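Local coordinates for fibrinogen binding protein (Staphylococcus aureus subsp. aureus Mu50, PDB 3DOA), which probably binds fibrinogen and carries the N-terminal and middle domains of the NFACT family, a family that includes ribosome quality-control factors, at residues 2-7 with 95-100; 200-205 with 250-255. One frame throughout, in Å; residues are numbered along the deposited sequence.

Contact 1 of 2, residues 2-7 with 95-100; sequences AYDGLF and NDRRIE
G5 packs against the backbone of N95 where the N-terminal helix 5-15 begins. Residues 95-97 belong to the turn of an antiparallel beta hairpin and lead into strand 98-106. The contact joins this helix start to the five-stranded sheet. It is closely packed at G5 and N95. G5 has no side chain, and its CA lies 3.2 Å from N95 O, a bent CA-H...O contact with an angle of 127° at the hydrogen. The side-chain amide of N95 also takes part: N95 OD1 lies 3.5 Å from G5 C. The L6 side chain crosses that of N95 obliquely, with L6 CD2 3.7 Å from N95 OD1. N95 ND2 is bonded to E199 O.

The other side is looser and includes the partly exposed R97. Its CG rests 3.7 Å from G5 N. The chain then bends, and R97 NE comes to 3.5 Å from Y3 O. D4 CA sits over one guanidinium face, toward the rim. R97 NH1 bonds to F201 O, while D4 OD1 bonds to S202 OG. D4 OD1 and R97 NH2 are 4.2 Å apart, too far for a salt bridge. With D4 OD1 far above the guanidinium plane, any attraction is probably a general one between opposite charges.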
ATOM      1  N   ALA A   2       4.719   3.937   8.037  1.00 68.33           N
ATOM      2  CA  ALA A   2       3.466   4.790   8.000  1.00 66.15           C
ATOM      3  C   ALA A   2       2.592   4.501   6.792  1.00 64.66           C
ATOM      4  O   ALA A   2       1.389   4.771   6.832  1.00 64.71           O
ATOM      5  CB  ALA A   2       3.760   6.269   8.043  1.00 65.62           C
ATOM      6  N   TYR A   3       3.182   3.973   5.705  1.00 62.52           N
ATOM      7  CA  TYR A   3       2.395   3.292   4.641  1.00 61.30           C
ATOM      8  C   TYR A   3       1.874   1.901   5.107  1.00 59.67           C
ATOM      9  O   TYR A   3       2.429   0.911   4.833  1.00 58.72           O
ATOM     10  CB  TYR A   3       3.202   3.225   3.349  1.00 59.21           C
ATOM     11  CG  TYR A   3       2.377   3.426   2.063  1.00 59.73           C
ATOM     12  CD1 TYR A   3       1.334   2.542   1.709  1.00 56.54           C
ATOM     13  CD2 TYR A   3       2.656   4.474   1.198  1.00 55.73           C
ATOM     14  CE1 TYR A   3       0.622   2.714   0.535  1.00 55.69           C
ATOM     15  CE2 TYR A   3       1.929   4.663   0.051  1.00 55.92           C
ATOM     16  CZ  TYR A   3       0.916   3.787  -0.283  1.00 54.65           C
ATOM     17  OH  TYR A   3       0.190   4.012  -1.416  1.00 53.22           O
ATOM     18  N   ASP A   4       0.858   1.937   5.944  1.00 60.30           N
ATOM     19  CA  ASP A   4       0.014   0.848   6.397  1.00 60.86           C
ATOM     20  C   ASP A   4      -0.761   0.074   5.365  1.00 60.07           C
ATOM     21  O   ASP A   4      -0.968   0.528   4.224  1.00 60.10           O
ATOM     22  CB  ASP A   4      -1.209   1.539   7.022  1.00 62.05           C
ATOM     23  CG  ASP A   4      -0.957   2.040   8.301  1.00 65.80           C
ATOM     24  OD1 ASP A   4       0.232   2.164   8.581  1.00 77.23           O
ATOM     25  OD2 ASP A   4      -1.909   2.284   9.048  1.00 70.98           O
ATOM     26  N   GLY A   5      -1.382  -0.981   5.871  1.00 58.39           N
ATOM     27  CA  GLY A   5      -2.578  -1.499   5.288  1.00 57.94           C
ATOM     28  C   GLY A   5      -3.610  -0.419   5.086  1.00 58.23           C
ATOM     29  O   GLY A   5      -4.049  -0.175   3.980  1.00 58.71           O
ATOM     30  N   LEU A   6      -4.010   0.260   6.150  1.00 58.52           N
ATOM     31  CA  LEU A   6      -5.129   1.202   6.042  1.00 57.75           C
ATOM     32  C   LEU A   6      -4.832   2.373   5.107  1.00 57.30           C
ATOM     33  O   LEU A   6      -5.704   2.820   4.355  1.00 57.23           O
ATOM     34  CB  LEU A   6      -5.566   1.667   7.427  1.00 57.89           C
ATOM     35  CG  LEU A   6      -5.807   0.548   8.456  1.00 57.71           C
ATOM     36  CD1 LEU A   6      -5.828   1.237   9.697  1.00 61.64           C
ATOM     37  CD2 LEU A   6      -7.122  -0.241   8.331  1.00 58.69           C
ATOM     38  N   PHE A   7      -3.602   2.856   5.132  1.00 56.99           N
ATOM     39  CA  PHE A   7      -3.180   3.869   4.170  1.00 56.97           C
ATOM     40  C   PHE A   7      -3.344   3.318   2.742  1.00 57.26           C
ATOM     41  O   PHE A   7      -4.025   3.926   1.883  1.00 56.87           O
ATOM     42  CB  PHE A   7      -1.739   4.268   4.427  1.00 56.68           C
ATOM     43  CG  PHE A   7      -1.353   5.480   3.715  1.00 56.05           C
ATOM     44  CD1 PHE A   7      -1.578   6.725   4.275  1.00 56.60           C
ATOM     45  CD2 PHE A   7      -0.822   5.407   2.453  1.00 56.36           C
ATOM     46  CE1 PHE A   7      -1.238   7.932   3.598  1.00 56.68           C
ATOM     47  CE2 PHE A   7      -0.466   6.580   1.762  1.00 57.81           C
ATOM     48  CZ  PHE A   7      -0.676   7.871   2.350  1.00 56.69           C
ATOM     49  N   ASN A  95      -6.203  -6.709   3.959  1.00 60.11           N
ATOM     50  CA  ASN A  95      -5.680  -5.439   4.560  1.00 60.51           C
ATOM     51  C   ASN A  95      -4.141  -5.328   4.548  1.00 60.00           C
ATOM     52  O   ASN A  95      -3.619  -4.476   5.208  1.00 58.66           O
ATOM     53  CB  ASN A  95      -6.295  -5.173   5.964  1.00 60.81           C
ATOM     54  CG  ASN A  95      -5.974  -3.785   6.502  1.00 60.97           C
ATOM     55  OD1 ASN A  95      -6.178  -2.748   5.836  1.00 59.33           O
ATOM     56  ND2 ASN A  95      -5.444  -3.767   7.729  1.00 60.23           N
ATOM     57  N   ASP A  96      -3.458  -6.119   3.706  1.00 60.99           N
ATOM     58  CA  ASP A  96      -2.007  -6.171   3.686  1.00 61.06           C
ATOM     59  C   ASP A  96      -1.487  -5.001   2.917  1.00 60.43           C
ATOM     60  O   ASP A  96      -2.262  -4.246   2.382  1.00 59.12           O
ATOM     61  CB  ASP A  96      -1.444  -7.487   3.140  1.00 60.77           C
ATOM     62  CG  ASP A  96       0.039  -7.676   3.526  1.00 63.14           C
ATOM     63  OD1 ASP A  96       0.513  -6.886   4.385  1.00 68.10           O
ATOM     64  OD2 ASP A  96       0.779  -8.555   2.992  1.00 65.50           O
ATOM     65  N   ARG A  97      -0.176  -4.816   2.963  1.00 61.62           N
ATOM     66  CA  ARG A  97       0.528  -3.748   2.245  1.00 64.01           C
ATOM     67  C   ARG A  97       1.007  -4.230   0.803  1.00 63.98           C
ATOM     68  O   ARG A  97       2.219  -4.211   0.442  1.00 62.52           O
ATOM     69  CB  ARG A  97       1.755  -3.250   3.044  1.00 65.42           C
ATOM     70  CG  ARG A  97       1.568  -2.627   4.430  1.00 65.65           C
ATOM     71  CD  ARG A  97       2.736  -3.121   5.373  1.00 68.64           C
ATOM     72  NE  ARG A  97       2.953  -2.155   6.454  1.00 74.49           N
ATOM     73  CZ  ARG A  97       2.493  -2.204   7.741  1.00 78.19           C
ATOM     74  NH1 ARG A  97       1.787  -3.251   8.215  1.00 79.05           N
ATOM     75  NH2 ARG A  97       2.770  -1.191   8.588  1.00 75.89           N
ATOM     76  N   ARG A  98      -0.017  -4.585   0.025  1.00 64.13           N
ATOM     77  CA  ARG A  98       0.045  -5.222  -1.248  1.00 64.57           C
ATOM     78  C   ARG A  98      -1.070  -4.730  -2.197  1.00 64.32           C
ATOM     79  O   ARG A  98      -2.279  -4.770  -1.886  1.00 63.18           O
ATOM     80  CB  ARG A  98      -0.119  -6.699  -1.045  1.00 64.62           C
ATOM     81  CG  ARG A  98       1.134  -7.336  -0.611  1.00 66.51           C
ATOM     82  CD  ARG A  98       0.914  -8.671   0.091  1.00 67.98           C
ATOM     83  NE  ARG A  98       0.672  -9.789  -0.820  1.00 70.82           N
ATOM     84  CZ  ARG A  98      -0.202 -10.773  -0.587  1.00 72.02           C
ATOM     85  NH1 ARG A  98      -0.932 -10.776   0.515  1.00 70.08           N
ATOM     86  NH2 ARG A  98      -0.354 -11.766  -1.471  1.00 74.67           N
ATOM     87  N   ILE A  99      -0.619  -4.260  -3.356  1.00 63.89           N
ATOM     88  CA  ILE A  99      -1.495  -3.859  -4.412  1.00 63.37           C
ATOM     89  C   ILE A  99      -1.134  -4.695  -5.679  1.00 63.03           C
ATOM     90  O   ILE A  99       0.045  -4.948  -5.995  1.00 61.85           O
ATOM     91  CB  ILE A  99      -1.373  -2.362  -4.727  1.00 63.81           C
ATOM     92  CG1 ILE A  99      -1.320  -1.524  -3.433  1.00 65.37           C
ATOM     93  CG2 ILE A  99      -2.544  -1.916  -5.618  1.00 63.47           C
ATOM     94  CD1 ILE A  99       0.097  -1.192  -2.897  1.00 66.90           C
ATOM     95  N   GLU A 100      -2.212  -5.103  -6.359  1.00 61.99           N
ATOM     96  CA  GLU A 100      -2.214  -5.870  -7.552  1.00 60.89           C
ATOM     97  C   GLU A 100      -3.017  -5.097  -8.603  1.00 60.31           C
ATOM     98  O   GLU A 100      -4.227  -4.803  -8.420  1.00 60.20           O
ATOM     99  CB  GLU A 100      -2.844  -7.210  -7.258  1.00 60.38           C
ATOM    100  CG  GLU A 100      -1.946  -8.057  -6.452  1.00 61.02           C
ATOM    101  CD  GLU A 100      -2.217  -9.567  -6.554  1.00 62.14           C
ATOM    102  OE1 GLU A 100      -3.032 -10.049  -7.384  1.00 62.87           O
ATOM    103  OE2 GLU A 100      -1.558 -10.281  -5.776  1.00 64.97           O
TER

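Contact 2 of 2, residues 200-205 with 250-255; sequences GFSPLI and DFYFIK
The Y252 ring meets L204 and I205 in the first turn of helix 203-210. The helix follows helix 190-197 after a short link, consistent with the helix-two-turns-helix element of the family's clan. Y252 lies on strand 251-252, an edge strand of a small three-stranded antiparallel sheet. The contact is mainly apolar.

L204 and Y252 slide past each other in opposite directions. L204 CB stands over one ring face, 4.2 Å above the plane and toward the rim. F253 CD2 covers the opposite face, also toward the rim. Farther out, L204 CD1 comes obliquely to Y252 CD1 at 3.8 Å. The same methyl lies 4.2 Å from F251 O.

I205 crosses Y252 at about a right angle, near the hydroxyl end of the ring. I205 CB is 3.4 Å from Y252 OH. CG1 of I205 is anti to the backbone N (chi1 -160°), and CD1 beyond it lies 4.1 Å from Y252 CE2. I205 CD1 also reaches I254 CD1 at 4.4 Å, which widens the apolar patch past the tyrosine. I205 also packs on L6 of helix 5-15 and V228 of helix 220-232.

S202 is the N-cap of the helix. Its OG also bonds to D4 OD1. S202 OG sits 3.9 Å from Y252 OH. The capping bond itself is weak but fairly straight: I205 N donates to S202 OG over 3.4 Å, at 163°.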
ATOM      1  N   GLY A 200      -1.796  -5.521   8.414  1.00 60.14           N
ATOM      2  CA  GLY A 200      -1.723  -4.153   7.947  1.00 59.79           C
ATOM      3  C   GLY A 200      -1.753  -3.027   8.958  1.00 59.49           C
ATOM      4  O   GLY A 200      -1.804  -1.861   8.563  1.00 60.69           O
ATOM      5  N   PHE A 201      -1.696  -3.337  10.244  1.00 58.81           N
ATOM      6  CA  PHE A 201      -1.581  -2.294  11.266  1.00 58.07           C
ATOM      7  C   PHE A 201      -0.173  -1.716  11.381  1.00 57.71           C
ATOM      8  O   PHE A 201       0.793  -2.320  10.923  1.00 58.91           O
ATOM      9  CB  PHE A 201      -2.027  -2.827  12.624  1.00 57.64           C
ATOM     10  CG  PHE A 201      -3.512  -2.675  12.897  1.00 57.73           C
ATOM     11  CD1 PHE A 201      -4.374  -2.034  11.985  1.00 56.03           C
ATOM     12  CD2 PHE A 201      -4.030  -3.111  14.114  1.00 56.26           C
ATOM     13  CE1 PHE A 201      -5.717  -1.875  12.272  1.00 55.74           C
ATOM     14  CE2 PHE A 201      -5.362  -2.954  14.389  1.00 55.47           C
ATOM     15  CZ  PHE A 201      -6.204  -2.333  13.463  1.00 56.16           C
ATOM     16  N   SER A 202      -0.095  -0.518  11.948  1.00 57.12           N
ATOM     17  CA  SER A 202       1.155   0.193  12.259  1.00 56.29           C
ATOM     18  C   SER A 202       1.046   0.797  13.661  1.00 56.32           C
ATOM     19  O   SER A 202      -0.092   1.065  14.170  1.00 57.11           O
ATOM     20  CB  SER A 202       1.354   1.373  11.324  1.00 55.27           C
ATOM     21  OG  SER A 202       0.169   2.159  11.323  1.00 54.15           O
ATOM     22  N   PRO A 203       2.213   1.090  14.256  1.00 55.17           N
ATOM     23  CA  PRO A 203       2.363   1.901  15.419  1.00 54.93           C
ATOM     24  C   PRO A 203       1.395   3.095  15.430  1.00 54.44           C
ATOM     25  O   PRO A 203       0.604   3.250  16.372  1.00 54.15           O
ATOM     26  CB  PRO A 203       3.793   2.351  15.273  1.00 54.79           C
ATOM     27  CG  PRO A 203       4.446   1.196  14.774  1.00 54.00           C
ATOM     28  CD  PRO A 203       3.527   0.639  13.794  1.00 55.35           C
ATOM     29  N   LEU A 204       1.424   3.878  14.360  1.00 53.91           N
ATOM     30  CA  LEU A 204       0.566   5.030  14.249  1.00 54.19           C
ATOM     31  C   LEU A 204      -0.847   4.692  14.594  1.00 54.22           C
ATOM     32  O   LEU A 204      -1.448   5.347  15.485  1.00 55.59           O
ATOM     33  CB  LEU A 204       0.599   5.619  12.848  1.00 54.64           C
ATOM     34  CG  LEU A 204       1.793   6.524  12.546  1.00 55.67           C
ATOM     35  CD1 LEU A 204       2.153   6.690  11.017  1.00 56.69           C
ATOM     36  CD2 LEU A 204       1.460   7.850  13.199  1.00 56.96           C
ATOM     37  N   ILE A 205      -1.400   3.682  13.930  1.00 53.53           N
ATOM     38  CA  ILE A 205      -2.818   3.421  14.127  1.00 53.25           C
ATOM     39  C   ILE A 205      -3.082   2.699  15.468  1.00 53.04           C
ATOM     40  O   ILE A 205      -4.079   3.009  16.151  1.00 51.64           O
ATOM     41  CB  ILE A 205      -3.442   2.674  12.921  1.00 54.03           C
ATOM     42  CG1 ILE A 205      -4.981   2.850  12.929  1.00 54.55           C
ATOM     43  CG2 ILE A 205      -2.927   1.219  12.832  1.00 51.62           C
ATOM     44  CD1 ILE A 205      -5.444   4.276  12.571  1.00 53.78           C
ATOM     45  N   ASP A 250       5.965  13.132   9.643  1.00 60.84           N
ATOM     46  CA  ASP A 250       5.115  11.983   9.484  1.00 60.75           C
ATOM     47  C   ASP A 250       4.037  12.433   8.554  1.00 60.32           C
ATOM     48  O   ASP A 250       3.912  13.638   8.304  1.00 61.17           O
ATOM     49  CB  ASP A 250       4.476  11.579  10.813  1.00 61.33           C
ATOM     50  CG  ASP A 250       5.410  10.771  11.697  1.00 62.98           C
ATOM     51  OD1 ASP A 250       5.548   9.549  11.475  1.00 66.92           O
ATOM     52  OD2 ASP A 250       5.981  11.347  12.635  1.00 62.18           O
ATOM     53  N   PHE A 251       3.271  11.469   8.048  1.00 59.37           N
ATOM     54  CA  PHE A 251       2.081  11.721   7.243  1.00 58.83           C
ATOM     55  C   PHE A 251       1.082  10.632   7.542  1.00 57.73           C
ATOM     56  O   PHE A 251       1.439   9.511   7.994  1.00 57.53           O
ATOM     57  CB  PHE A 251       2.419  11.685   5.740  1.00 59.11           C
ATOM     58  CG  PHE A 251       3.008  10.320   5.253  1.00 59.95           C
ATOM     59  CD1 PHE A 251       2.175   9.271   4.853  1.00 58.79           C
ATOM     60  CD2 PHE A 251       4.388  10.108   5.190  1.00 60.37           C
ATOM     61  CE1 PHE A 251       2.686   8.059   4.444  1.00 57.67           C
ATOM     62  CE2 PHE A 251       4.891   8.888   4.779  1.00 59.69           C
ATOM     63  CZ  PHE A 251       4.024   7.860   4.424  1.00 58.19           C
ATOM     64  N   TYR A 252      -0.171  10.919   7.260  1.00 56.75           N
ATOM     65  CA  TYR A 252      -1.152   9.870   7.366  1.00 56.78           C
ATOM     66  C   TYR A 252      -2.423  10.305   6.659  1.00 57.82           C
ATOM     67  O   TYR A 252      -2.422  11.278   5.910  1.00 57.92           O
ATOM     68  CB  TYR A 252      -1.363   9.501   8.841  1.00 55.88           C
ATOM     69  CG  TYR A 252      -1.709   8.050   9.096  1.00 56.06           C
ATOM     70  CD1 TYR A 252      -0.828   6.996   8.761  1.00 55.18           C
ATOM     71  CD2 TYR A 252      -2.924   7.719   9.659  1.00 55.08           C
ATOM     72  CE1 TYR A 252      -1.170   5.650   9.011  1.00 52.73           C
ATOM     73  CE2 TYR A 252      -3.272   6.392   9.866  1.00 55.93           C
ATOM     74  CZ  TYR A 252      -2.396   5.371   9.556  1.00 53.97           C
ATOM     75  OH  TYR A 252      -2.840   4.108   9.848  1.00 53.82           O
ATOM     76  N   PHE A 253      -3.502   9.574   6.857  1.00 59.19           N
ATOM     77  CA  PHE A 253      -4.708   9.890   6.154  1.00 61.04           C
ATOM     78  C   PHE A 253      -5.857  10.336   7.019  1.00 63.18           C
ATOM     79  O   PHE A 253      -6.933  10.667   6.470  1.00 64.05           O
ATOM     80  CB  PHE A 253      -5.126   8.704   5.340  1.00 60.09           C
ATOM     81  CG  PHE A 253      -5.605   7.573   6.123  1.00 58.42           C
ATOM     82  CD1 PHE A 253      -6.944   7.386   6.315  1.00 57.78           C
ATOM     83  CD2 PHE A 253      -4.721   6.649   6.619  1.00 58.84           C
ATOM     84  CE1 PHE A 253      -7.400   6.313   7.026  1.00 57.95           C
ATOM     85  CE2 PHE A 253      -5.167   5.583   7.333  1.00 58.52           C
ATOM     86  CZ  PHE A 253      -6.516   5.416   7.536  1.00 58.46           C
ATOM     87  N   ILE A 254      -5.627  10.411   8.321  1.00 64.65           N
ATOM     88  CA  ILE A 254      -6.519  11.075   9.239  1.00 65.00           C
ATOM     89  C   ILE A 254      -5.697  11.837  10.259  1.00 66.83           C
ATOM     90  O   ILE A 254      -4.498  11.677  10.298  1.00 66.77           O
ATOM     91  CB  ILE A 254      -7.421  10.106   9.934  1.00 64.83           C
ATOM     92  CG1 ILE A 254      -6.609   9.110  10.719  1.00 65.22           C
ATOM     93  CG2 ILE A 254      -8.250   9.386   8.948  1.00 61.98           C
ATOM     94  CD1 ILE A 254      -7.411   7.962  11.124  1.00 64.94           C
ATOM     95  N   LYS A 255      -6.339  12.682  11.063  1.00 68.08           N
ATOM     96  CA  LYS A 255      -5.639  13.460  12.086  1.00 68.59           C
ATOM     97  C   LYS A 255      -5.566  12.733  13.406  1.00 68.61           C
ATOM     98  O   LYS A 255      -6.562  12.278  13.913  1.00 68.72           O
ATOM     99  CB  LYS A 255      -6.322  14.798  12.304  1.00 69.48           C
ATOM    100  CG  LYS A 255      -7.798  14.810  11.977  1.00 71.38           C
ATOM    101  CD  LYS A 255      -8.253  16.184  11.474  1.00 70.14           C
ATOM    102  CE  LYS A 255      -8.761  17.095  12.593  1.00 71.36           C
ATOM    103  NZ  LYS A 255     -10.119  17.630  12.300  1.00 71.32           N
TER

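In the fold
Contacts 1 and 2 are neighbours, with centres 11 Å apart. Contact 1 is near the middle of the chain, its centre about 3 Å from the chain's centre; the centre of contact 2 is about 12 Å out. Segments 2-7 and 200-205 bring them together. G5 N lies 2.9 Å from G200 O, a probable hydrogen bond between the two backbones. A2 CB packs against L204 CD1 at 3.4 Å. D4 OD2 and Y252 OH also meet, but their modelled separation is too short to be trusted. The N-terminal residues thus lie between the hairpin turn and the helix 203-210 start.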